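Local coordinates for protein glycoside hydrolase family 31 (Trueperella pyogenes, PDB 5I0G) that breaks down cycloalternan, a cyclic tetrasaccharide of glucose, probably by hydrolysing its alpha-1,3-glucosidic bonds, and is held here in complex with that sugar, at residues 297-302 with 588-593; 561-566 with 573-578; 637-642 with 674-679. The protein carries 1 engineered substitution. All coordinates share one frame; numbering follows the deposited sequence.

Contact 1 of 3, residues 297-302 with 588-593; sequences LWASGN and MQYHSE. With GLC (alpha-D-glucopyranose), chain B; GLC (alpha-D-glucopyranose), chain C.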
loop_
_atom_site.group_PDB
_atom_site.type_symbol
_atom_site.label_atom_id
_atom_site.label_comp_id
_atom_site.label_asym_id
_atom_site.label_seq_id
_atom_site.Cartn_x
_atom_site.Cartn_y
_atom_site.Cartn_z
ATOM N N LEU A 297 0.572 -0.933 -23.163
ATOM C CA LEU A 297 1.626 -0.281 -22.403
ATOM C C LEU A 297 1.108 1.042 -21.804
ATOM O O LEU A 297 0.516 1.868 -22.518
ATOM C CB LEU A 297 2.853 -0.031 -23.288
ATOM C CG LEU A 297 4.028 0.684 -22.627
ATOM C CD1 LEU A 297 4.620 -0.160 -21.508
ATOM C CD2 LEU A 297 5.073 1.017 -23.673
ATOM N N TRP A 298 1.333 1.222 -20.498
ATOM C CA TRP A 298 1.062 2.497 -19.803
ATOM C C TRP A 298 2.355 3.297 -19.737
ATOM O O TRP A 298 3.368 2.780 -19.263
ATOM C CB TRP A 298 0.610 2.266 -18.359
ATOM C CG TRP A 298 -0.735 1.621 -18.168
ATOM C CD1 TRP A 298 -1.246 0.545 -18.842
ATOM C CD2 TRP A 298 -1.734 2.007 -17.221
ATOM N NE1 TRP A 298 -2.501 0.238 -18.377
ATOM C CE2 TRP A 298 -2.830 1.118 -17.381
ATOM C CE3 TRP A 298 -1.815 3.014 -16.253
ATOM C CZ2 TRP A 298 -3.993 1.205 -16.605
ATOM C CZ3 TRP A 298 -2.983 3.098 -15.468
ATOM C CH2 TRP A 298 -4.051 2.200 -15.663
ATOM N N ALA A 299 2.305 4.556 -20.170
ATOM C CA ALA A 299 3.450 5.482 -20.118
ATOM C C ALA A 299 3.253 6.500 -18.999
ATOM O O ALA A 299 2.164 7.070 -18.882
ATOM C CB ALA A 299 3.589 6.218 -21.445
ATOM N N SER A 300 4.295 6.748 -18.207
ATOM C CA SER A 300 4.208 7.708 -17.107
ATOM C C SER A 300 5.552 8.334 -16.778
ATOM O O SER A 300 6.613 7.721 -16.933
ATOM C CB SER A 300 3.639 7.015 -15.848
ATOM O OG SER A 300 3.549 7.897 -14.732
ATOM N N GLY A 301 5.497 9.563 -16.297
ATOM C CA GLY A 301 6.689 10.252 -15.808
ATOM C C GLY A 301 6.314 11.545 -15.111
ATOM O O GLY A 301 5.667 12.416 -15.700
ATOM N N ASN A 302 6.726 11.680 -13.857
ATOM C CA ASN A 302 6.348 12.843 -13.079
ATOM C C ASN A 302 6.801 14.181 -13.687
ATOM O O ASN A 302 6.116 15.184 -13.516
ATOM C CB ASN A 302 6.823 12.727 -11.636
ATOM C CG ASN A 302 6.209 13.785 -10.748
ATOM O OD1 ASN A 302 6.828 14.816 -10.505
ATOM N ND2 ASN A 302 4.964 13.571 -10.308
ATOM N N MET A 588 1.268 -3.500 -17.358
ATOM C CA MET A 588 2.615 -3.196 -17.849
ATOM C C MET A 588 2.762 -1.689 -17.917
ATOM O O MET A 588 2.033 -1.028 -18.679
ATOM C CB MET A 588 2.795 -3.788 -19.242
ATOM C CG MET A 588 4.171 -3.599 -19.857
ATOM S SD MET A 588 4.184 -4.101 -21.586
ATOM C CE MET A 588 5.940 -4.004 -21.931
ATOM N N GLN A 589 3.715 -1.155 -17.151
ATOM C CA GLN A 589 3.832 0.296 -16.929
ATOM C C GLN A 589 5.236 0.716 -16.535
ATOM O O GLN A 589 5.850 0.062 -15.715
ATOM C CB GLN A 589 2.836 0.732 -15.825
ATOM C CG GLN A 589 2.746 2.243 -15.568
ATOM C CD GLN A 589 3.164 2.697 -14.172
ATOM O OE1 GLN A 589 2.703 3.733 -13.711
ATOM N NE2 GLN A 589 4.014 1.932 -13.490
ATOM N N TYR A 590 5.722 1.820 -17.115
ATOM C CA TYR A 590 6.951 2.483 -16.675
ATOM C C TYR A 590 6.647 3.844 -16.099
ATOM O O TYR A 590 5.656 4.461 -16.471
ATOM C CB TYR A 590 7.997 2.591 -17.802
ATOM C CG TYR A 590 7.719 3.579 -18.910
ATOM C CD1 TYR A 590 8.019 4.932 -18.760
ATOM C CD2 TYR A 590 7.200 3.154 -20.129
ATOM C CE1 TYR A 590 7.801 5.840 -19.795
ATOM C CE2 TYR A 590 6.987 4.050 -21.170
ATOM C CZ TYR A 590 7.280 5.395 -20.992
ATOM O OH TYR A 590 7.046 6.294 -22.015
ATOM N N HIS A 591 7.522 4.301 -15.211
ATOM C CA HIS A 591 7.268 5.480 -14.395
ATOM C C HIS A 591 8.589 6.072 -13.877
ATOM O O HIS A 591 9.583 5.370 -13.801
ATOM C CB HIS A 591 6.353 5.073 -13.235
ATOM C CG HIS A 591 5.947 6.207 -12.346
ATOM N ND1 HIS A 591 5.581 7.448 -12.833
ATOM C CD2 HIS A 591 5.832 6.281 -10.997
ATOM C CE1 HIS A 591 5.302 8.246 -11.822
ATOM N NE2 HIS A 591 5.427 7.559 -10.699
ATOM N N SER A 592 8.595 7.361 -13.552
ATOM C CA SER A 592 9.785 8.026 -13.028
ATOM C C SER A 592 9.412 9.120 -12.021
ATOM O O SER A 592 8.446 9.852 -12.215
ATOM C CB SER A 592 10.612 8.649 -14.176
ATOM O OG SER A 592 9.853 9.641 -14.860
ATOM N N GLU A 593 10.227 9.233 -10.977
ATOM C CA GLU A 593 9.988 10.138 -9.860
ATOM C C GLU A 593 10.398 11.576 -10.169
ATOM O O GLU A 593 11.280 11.806 -10.994
ATOM C CB GLU A 593 10.797 9.667 -8.657
ATOM C CG GLU A 593 10.335 10.283 -7.352
ATOM C CD GLU A 593 11.089 9.762 -6.152
ATOM O OE1 GLU A 593 12.289 9.403 -6.316
ATOM O OE2 GLU A 593 10.452 9.743 -5.064
HETATM C C1 GLC B . 4.251 9.108 -4.618
HETATM C C2 GLC B . 4.083 7.879 -5.515
HETATM C C3 GLC B . 4.730 8.115 -6.872
HETATM C C4 GLC B . 4.297 9.431 -7.506
HETATM C C5 GLC B . 4.458 10.571 -6.514
HETATM C C6 GLC B . 3.883 11.864 -7.059
HETATM O O2 GLC B . 4.675 6.710 -4.918
HETATM O O3 GLC B . 4.424 7.055 -7.783
HETATM O O4 GLC B . 5.124 9.688 -8.641
HETATM O O5 GLC B . 3.787 10.277 -5.283
HETATM O O6 GLC B . 4.421 12.907 -6.253
HETATM C C1 GLC C . 4.996 13.972 -7.036
HETATM C C2 GLC C . 5.611 14.968 -6.078
HETATM C C3 GLC C . 4.527 15.664 -5.272
HETATM C C4 GLC C . 3.505 16.310 -6.196
HETATM C C5 GLC C . 2.977 15.279 -7.196
HETATM C C6 GLC C . 2.081 15.881 -8.275
HETATM O O2 GLC C . 6.479 14.259 -5.196
HETATM O O3 GLC C . 5.154 16.651 -4.443
HETATM O O4 GLC C . 2.451 16.856 -5.390
HETATM O O5 GLC C . 4.060 14.644 -7.879
HETATM O O6 GLC C . 2.874 16.626 -9.208
HETATM O O HOH W 1 9.419 8.157 -17.219
HETATM O O HOH W 2 1.653 6.160 -13.116
#
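A299 and Y590 mesh at the seam where the (beta/alpha)8 barrel closes, the first strand running parallel to the last, with residues 298-300 and 588-590 at an axis angle of 16°. On the outer face of the barrel wall the Y590 ring is the bump. With chi1 at 72°, its CG stands between its own backbone N and carbonyl carbon, and the ring folds back across the neighbouring strand. A299 CA rides over one face of that ring, 4.2 Å from its centroid, while A299 CB drops toward the phenol end, where Y590 OH is bonded to H317 of helix 307-319. L297 CD2 closes the hollow from the ring's edge, and L297 CD1 rests against M588 CG at 3.8 Å. The inner face is filled differently: W298 CB butts against Q589 CG at 3.5 Å, and the indole continues into the barrel to meet F514. Beyond it, water joins S300 OG to Q589 OE1, whose amide partner NE2 is taken by D561. S300 OG also receives a short but sharply bent, weak bond from H591 ND1, with an angle of only 118° at the hydrogen. At the far rim G301, having no side chain, makes room for S592 OG 3.4 Å from its CA. The backbones are stitched by W298 N to M588 O and, past the strand ends, by N302 N to S592 O, both at 3.0 Å. This rim belongs to the glycan pocket: H591 NE2 forms hydrogen bonds with both O3 and O4 of the chain B glucose. N302, its amide also bonded to E330, donates from ND2 to the ring oxygen O5 of the chain C glucose at 2.8 Å.

Contact 2 of 3, residues 561-566 with 573-578; sequences DLAGFS and ELYARA. With GLC (alpha-D-glucopyranose), chain B.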
loop_
_atom_site.group_PDB
_atom_site.type_symbol
_atom_site.label_atom_id
_atom_site.label_comp_id
_atom_site.label_asym_id
_atom_site.label_seq_id
_atom_site.Cartn_x
_atom_site.Cartn_y
_atom_site.Cartn_z
ATOM N N ASP A 561 6.085 -0.274 -11.261
ATOM C CA ASP A 561 6.961 0.639 -11.991
ATOM C C ASP A 561 8.133 -0.178 -12.492
ATOM O O ASP A 561 9.074 -0.453 -11.725
ATOM C CB ASP A 561 7.494 1.758 -11.088
ATOM C CG ASP A 561 6.397 2.600 -10.470
ATOM O OD1 ASP A 561 5.269 2.631 -11.028
ATOM O OD2 ASP A 561 6.672 3.208 -9.403
ATOM N N LEU A 562 8.079 -0.595 -13.753
ATOM C CA LEU A 562 9.065 -1.534 -14.253
ATOM C C LEU A 562 10.487 -0.937 -14.178
ATOM O O LEU A 562 10.693 0.225 -14.525
ATOM C CB LEU A 562 8.711 -2.018 -15.667
ATOM C CG LEU A 562 8.864 -1.083 -16.861
ATOM C CD1 LEU A 562 10.271 -1.121 -17.448
ATOM C CD2 LEU A 562 7.872 -1.485 -17.941
ATOM N N ALA A 563 11.412 -1.748 -13.660
ATOM C CA ALA A 563 12.809 -1.404 -13.409
ATOM C C ALA A 563 13.038 -0.335 -12.318
ATOM O O ALA A 563 14.147 0.168 -12.183
ATOM C CB ALA A 563 13.488 -1.008 -14.719
ATOM N N GLY A 564 12.005 0.002 -11.537
ATOM C CA GLY A 564 12.098 1.074 -10.537
ATOM C C GLY A 564 11.917 2.478 -11.109
ATOM O O GLY A 564 12.336 2.779 -12.254
ATOM N N PHE A 565 11.302 3.332 -10.288
ATOM C CA PHE A 565 11.012 4.727 -10.634
ATOM C C PHE A 565 11.939 5.750 -9.957
ATOM O O PHE A 565 12.007 6.887 -10.414
ATOM C CB PHE A 565 9.490 5.040 -10.382
ATOM C CG PHE A 565 9.174 5.799 -9.099
ATOM C CD1 PHE A 565 9.581 5.337 -7.844
ATOM C CD2 PHE A 565 8.406 6.962 -9.151
ATOM C CE1 PHE A 565 9.272 6.045 -6.684
ATOM C CE2 PHE A 565 8.081 7.672 -8.001
ATOM C CZ PHE A 565 8.514 7.220 -6.760
ATOM N N SER A 566 12.626 5.365 -8.884
ATOM C CA SER A 566 13.356 6.338 -8.040
ATOM C C SER A 566 14.868 6.266 -8.210
ATOM O O SER A 566 15.423 5.183 -8.395
ATOM C CB SER A 566 13.019 6.138 -6.563
ATOM O OG SER A 566 13.644 7.147 -5.785
ATOM N N GLU A 573 20.779 -3.573 -18.406
ATOM C CA GLU A 573 20.417 -4.979 -18.301
ATOM C C GLU A 573 19.171 -5.195 -17.416
ATOM O O GLU A 573 18.347 -6.065 -17.680
ATOM C CB GLU A 573 21.599 -5.755 -17.748
ATOM C CG GLU A 573 21.438 -7.264 -17.777
ATOM C CD GLU A 573 22.668 -7.979 -17.278
ATOM O OE1 GLU A 573 22.784 -9.185 -17.527
ATOM O OE2 GLU A 573 23.520 -7.358 -16.614
ATOM N N LEU A 574 19.046 -4.395 -16.371
ATOM C CA LEU A 574 17.865 -4.438 -15.508
ATOM C C LEU A 574 16.629 -3.965 -16.259
ATOM O O LEU A 574 15.549 -4.544 -16.117
ATOM C CB LEU A 574 18.068 -3.580 -14.270
ATOM C CG LEU A 574 16.862 -3.409 -13.348
ATOM C CD1 LEU A 574 16.374 -4.768 -12.848
ATOM C CD2 LEU A 574 17.263 -2.511 -12.191
ATOM N N TYR A 575 16.788 -2.899 -17.043
ATOM C CA TYR A 575 15.678 -2.382 -17.818
ATOM C C TYR A 575 15.163 -3.455 -18.764
ATOM O O TYR A 575 13.957 -3.718 -18.801
ATOM C CB TYR A 575 16.083 -1.136 -18.596
ATOM C CG TYR A 575 14.914 -0.398 -19.194
ATOM C CD1 TYR A 575 14.149 0.471 -18.419
ATOM C CD2 TYR A 575 14.585 -0.544 -20.544
ATOM C CE1 TYR A 575 13.079 1.166 -18.964
ATOM C CE2 TYR A 575 13.527 0.164 -21.107
ATOM C CZ TYR A 575 12.764 1.007 -20.310
ATOM O OH TYR A 575 11.704 1.692 -20.860
ATOM N N ALA A 576 16.092 -4.068 -19.499
ATOM C CA ALA A 576 15.794 -5.142 -20.438
ATOM C C ALA A 576 15.063 -6.283 -19.760
ATOM O O ALA A 576 14.027 -6.713 -20.244
ATOM C CB ALA A 576 17.079 -5.682 -21.079
ATOM N N ARG A 577 15.620 -6.793 -18.666
ATOM C CA ARG A 577 15.015 -7.935 -17.969
ATOM C C ARG A 577 13.667 -7.559 -17.377
ATOM O O ARG A 577 12.745 -8.374 -17.395
ATOM C CB ARG A 577 15.908 -8.473 -16.861
ATOM C CG ARG A 577 17.249 -9.057 -17.302
ATOM C CD ARG A 577 17.108 -10.093 -18.391
ATOM N NE ARG A 577 18.352 -10.846 -18.562
ATOM C CZ ARG A 577 18.597 -11.699 -19.551
ATOM N NH1 ARG A 577 17.676 -11.951 -20.473
ATOM N NH2 ARG A 577 19.773 -12.327 -19.601
ATOM N N ALA A 578 13.555 -6.334 -16.865
ATOM C CA ALA A 578 12.315 -5.867 -16.221
ATOM C C ALA A 578 11.226 -5.576 -17.241
ATOM O O ALA A 578 10.057 -5.842 -16.969
ATOM C CB ALA A 578 12.567 -4.641 -15.365
HETATM C C1 GLC B . 4.251 9.108 -4.618
HETATM C C2 GLC B . 4.083 7.879 -5.515
HETATM C C3 GLC B . 4.730 8.115 -6.872
HETATM C C4 GLC B . 4.297 9.431 -7.506
HETATM C C5 GLC B . 4.458 10.571 -6.514
HETATM C C6 GLC B . 3.883 11.864 -7.059
HETATM O O2 GLC B . 4.675 6.710 -4.918
HETATM O O3 GLC B . 4.424 7.055 -7.783
HETATM O O4 GLC B . 5.124 9.688 -8.641
HETATM O O5 GLC B . 3.787 10.277 -5.283
HETATM O O6 GLC B . 4.421 12.907 -6.253
#
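L562 and A563 occupy the two middle positions of a type II beta turn running from D561 to G564, closed by G564 N to D561 O at 3.0 Å, and the turn brings A563 CA within 5.3 Å of A578 CA on the helix. The side chains then show how one alanine methyl can form the centre of a loop-on-helix contact. A563 CB points into a shallow hollow bordered by L574, Y575 and A578, which lie on one side of the helix. Its nearest neighbour there is A578 CB at 3.8 Å, with Y575 CD1 at 4.0 Å on another side and L574 more loosely placed. A578 CB, in turn, presses on the turn's backbone, 3.6 Å from A563 N. L562 adds a second touch. A chi1 of 72° swings its isobutyl group over its own backbone; the side chains of L562 and Y575 cross obliquely, L562 CD1 lying 3.9 Å from Y575 CE1. No hydrogen bond joins the two segments; the polar atoms find partners in other parts of the chain, Y575 OH with R604 O and A563 O with S535 OG. Farther along the loop, F565 CE2 comes 3.6 Å from C3 of the chain B glucose. The whole is a beta-to-alpha connection of the barrel, from strand 558-561 into helix 572-582, with helix 537-551 packed against L574 and helix 606-613 against Y575.

Contact 3 of 3, residues 637-642 with 674-679; sequences VAQTRQ and GDELLI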
loop_
_atom_site.group_PDB
_atom_site.type_symbol
_atom_site.label_atom_id
_atom_site.label_comp_id
_atom_site.label_asym_id
_atom_site.label_seq_id
_atom_site.Cartn_x
_atom_site.Cartn_y
_atom_site.Cartn_z
ATOM N N VAL A 637 -7.355 -10.763 -22.167
ATOM C CA VAL A 637 -8.792 -10.534 -22.102
ATOM C C VAL A 637 -9.569 -11.827 -21.807
ATOM O O VAL A 637 -10.478 -11.831 -20.973
ATOM C CB VAL A 637 -9.322 -9.893 -23.417
ATOM C CG1 VAL A 637 -10.847 -9.886 -23.478
ATOM C CG2 VAL A 637 -8.814 -8.469 -23.547
ATOM N N ALA A 638 -9.231 -12.900 -22.520
ATOM C CA ALA A 638 -9.924 -14.166 -22.365
ATOM C C ALA A 638 -9.613 -14.778 -21.003
ATOM O O ALA A 638 -10.513 -15.261 -20.316
ATOM C CB ALA A 638 -9.567 -15.115 -23.499
ATOM N N GLN A 639 -8.348 -14.744 -20.593
ATOM C CA GLN A 639 -7.965 -15.301 -19.293
ATOM C C GLN A 639 -8.505 -14.483 -18.134
ATOM O O GLN A 639 -8.836 -15.054 -17.097
ATOM C CB GLN A 639 -6.452 -15.425 -19.154
ATOM C CG GLN A 639 -5.823 -16.428 -20.095
ATOM C CD GLN A 639 -6.316 -17.835 -19.863
ATOM O OE1 GLN A 639 -6.290 -18.332 -18.742
ATOM N NE2 GLN A 639 -6.778 -18.483 -20.924
ATOM N N THR A 640 -8.584 -13.166 -18.311
ATOM C CA THR A 640 -9.213 -12.296 -17.321
ATOM C C THR A 640 -10.688 -12.659 -17.129
ATOM O O THR A 640 -11.168 -12.719 -15.985
ATOM C CB THR A 640 -9.065 -10.801 -17.670
ATOM O OG1 THR A 640 -7.700 -10.406 -17.530
ATOM C CG2 THR A 640 -9.924 -9.925 -16.751
ATOM N N ARG A 641 -11.397 -12.923 -18.223
ATOM C CA ARG A 641 -12.781 -13.403 -18.123
ATOM C C ARG A 641 -12.885 -14.670 -17.291
ATOM O O ARG A 641 -13.773 -14.773 -16.441
ATOM C CB ARG A 641 -13.406 -13.688 -19.492
ATOM C CG ARG A 641 -13.875 -12.464 -20.210
ATOM C CD ARG A 641 -14.898 -12.826 -21.264
ATOM N NE ARG A 641 -14.897 -11.805 -22.314
ATOM C CZ ARG A 641 -14.187 -11.836 -23.448
ATOM N NH1 ARG A 641 -13.391 -12.863 -23.765
ATOM N NH2 ARG A 641 -14.289 -10.816 -24.291
ATOM N N GLN A 642 -12.012 -15.639 -17.567
ATOM C CA GLN A 642 -12.035 -16.917 -16.833
ATOM C C GLN A 642 -11.702 -16.697 -15.358
ATOM O O GLN A 642 -12.311 -17.325 -14.496
ATOM C CB GLN A 642 -11.097 -17.965 -17.454
ATOM C CG GLN A 642 -11.676 -18.632 -18.703
ATOM C CD GLN A 642 -10.611 -19.155 -19.670
ATOM O OE1 GLN A 642 -10.734 -19.003 -20.903
ATOM N NE2 GLN A 642 -9.550 -19.755 -19.124
ATOM N N GLY A 674 -2.344 -16.614 -16.369
ATOM C CA GLY A 674 -3.505 -17.374 -16.825
ATOM C C GLY A 674 -3.234 -18.867 -16.746
ATOM O O GLY A 674 -2.254 -19.285 -16.140
ATOM N N ASP A 675 -4.089 -19.663 -17.380
ATOM C CA ASP A 675 -3.959 -21.121 -17.357
ATOM C C ASP A 675 -2.817 -21.672 -18.216
ATOM O O ASP A 675 -2.300 -22.749 -17.922
ATOM C CB ASP A 675 -5.243 -21.789 -17.838
ATOM C CG ASP A 675 -6.468 -21.413 -17.019
ATOM O OD1 ASP A 675 -6.376 -20.842 -15.906
ATOM O OD2 ASP A 675 -7.559 -21.692 -17.528
ATOM N N GLU A 676 -2.431 -20.957 -19.273
ATOM C CA GLU A 676 -1.608 -21.549 -20.347
ATOM C C GLU A 676 -0.132 -21.219 -20.352
ATOM O O GLU A 676 0.624 -21.953 -20.970
ATOM C CB GLU A 676 -2.139 -21.164 -21.737
ATOM C CG GLU A 676 -3.610 -21.434 -22.007
ATOM C CD GLU A 676 -4.036 -22.853 -21.706
ATOM O OE1 GLU A 676 -3.193 -23.768 -21.771
ATOM O OE2 GLU A 676 -5.233 -23.055 -21.376
ATOM N N LEU A 677 0.286 -20.123 -19.722
ATOM C CA LEU A 677 1.663 -19.649 -19.855
ATOM C C LEU A 677 2.401 -19.648 -18.522
ATOM O O LEU A 677 1.900 -19.107 -17.558
ATOM C CB LEU A 677 1.676 -18.230 -20.444
ATOM C CG LEU A 677 1.083 -18.068 -21.832
ATOM C CD1 LEU A 677 1.092 -16.597 -22.213
ATOM C CD2 LEU A 677 1.862 -18.898 -22.845
ATOM N N LEU A 678 3.585 -20.258 -18.492
ATOM C CA LEU A 678 4.450 -20.287 -17.314
ATOM C C LEU A 678 5.598 -19.316 -17.567
ATOM O O LEU A 678 6.290 -19.433 -18.575
ATOM C CB LEU A 678 4.999 -21.700 -17.086
ATOM C CG LEU A 678 5.968 -21.934 -15.930
ATOM C CD1 LEU A 678 5.304 -21.598 -14.618
ATOM C CD2 LEU A 678 6.461 -23.370 -15.886
ATOM N N ILE A 679 5.789 -18.374 -16.639
ATOM C CA ILE A 679 6.710 -17.238 -16.796
ATOM C C ILE A 679 7.805 -17.353 -15.745
ATOM O O ILE A 679 7.510 -17.626 -14.594
ATOM C CB ILE A 679 5.989 -15.889 -16.560
ATOM C CG1 ILE A 679 4.613 -15.849 -17.245
ATOM C CG2 ILE A 679 6.857 -14.727 -17.026
ATOM C CD1 ILE A 679 4.641 -15.984 -18.747
HETATM O O HOH W 3 -7.441 -21.425 -20.595
#
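Q639 and D675 supply the one well-defined direct hydrogen bond between residues 637-642 and 674-679, where helix 633-646 meets the turn linking strands 671-673 and 677-679. D675 N donates to Q639 OE1 at 2.9 Å and almost straight, 175° at the hydrogen, yet the donor sits well above the amide plane instead of within it. Two successive bends place the oxygen there: chi1 of -66° sets Q639 CG beside the backbone N, and chi2 of -62° bends the chain toward the turn. One turn earlier in the helix, Y635 OH adds a second bond, to E676 N. Close fit accompanies these bonds. Q639 CG lies 4.1 Å from G674 CA, an approach that the glycine, with no side chain and a positive phi, leaves possible, and OE1 passes the same CA at 3.5 Å. Another kind of link runs through water. One molecule accepts from Q639 NE2 at 3.0 Å and from Q642 NE2 at 3.1 Å, then donates to E676 OE2 at 2.9 Å. Ionic pairs form a further group, both within the C-terminal domain: D675 OD1 with R652 and E676 OE2 with R728, arginines on strands of its sheet. The helix thus offers neutral groups here, to the D675 peptide N-H directly and to the E676 carboxylate through water, while arginines pair with both acids. Both ends of the Q639 amide are engaged, which should fix its flip and make this a polar, partly hydrated junction between barrel and C-terminal domain.

Contacts 1 and 2 form one continuous region: their centres are 11 Å apart, and contact 2 is nested within the chain loop that contact 1 closes, helix 572-582 leading on to strand 587-590. They meet at the sugar. H591 CD2 and F565 CD2 approach to 3.2 Å, their rings inclined by about 20°, and both residues touch the chain B glucose. E593 OE1 and S566 OG, 2.7 Å apart in a probable hydrogen bond, join the loops beside them. Contact 3 stands apart, its centre about 24 Å from each of the others and its nearest atoms about 9 Å from contact 2 and 11 Å from contact 1, well away from the glucose-lined rim those two share.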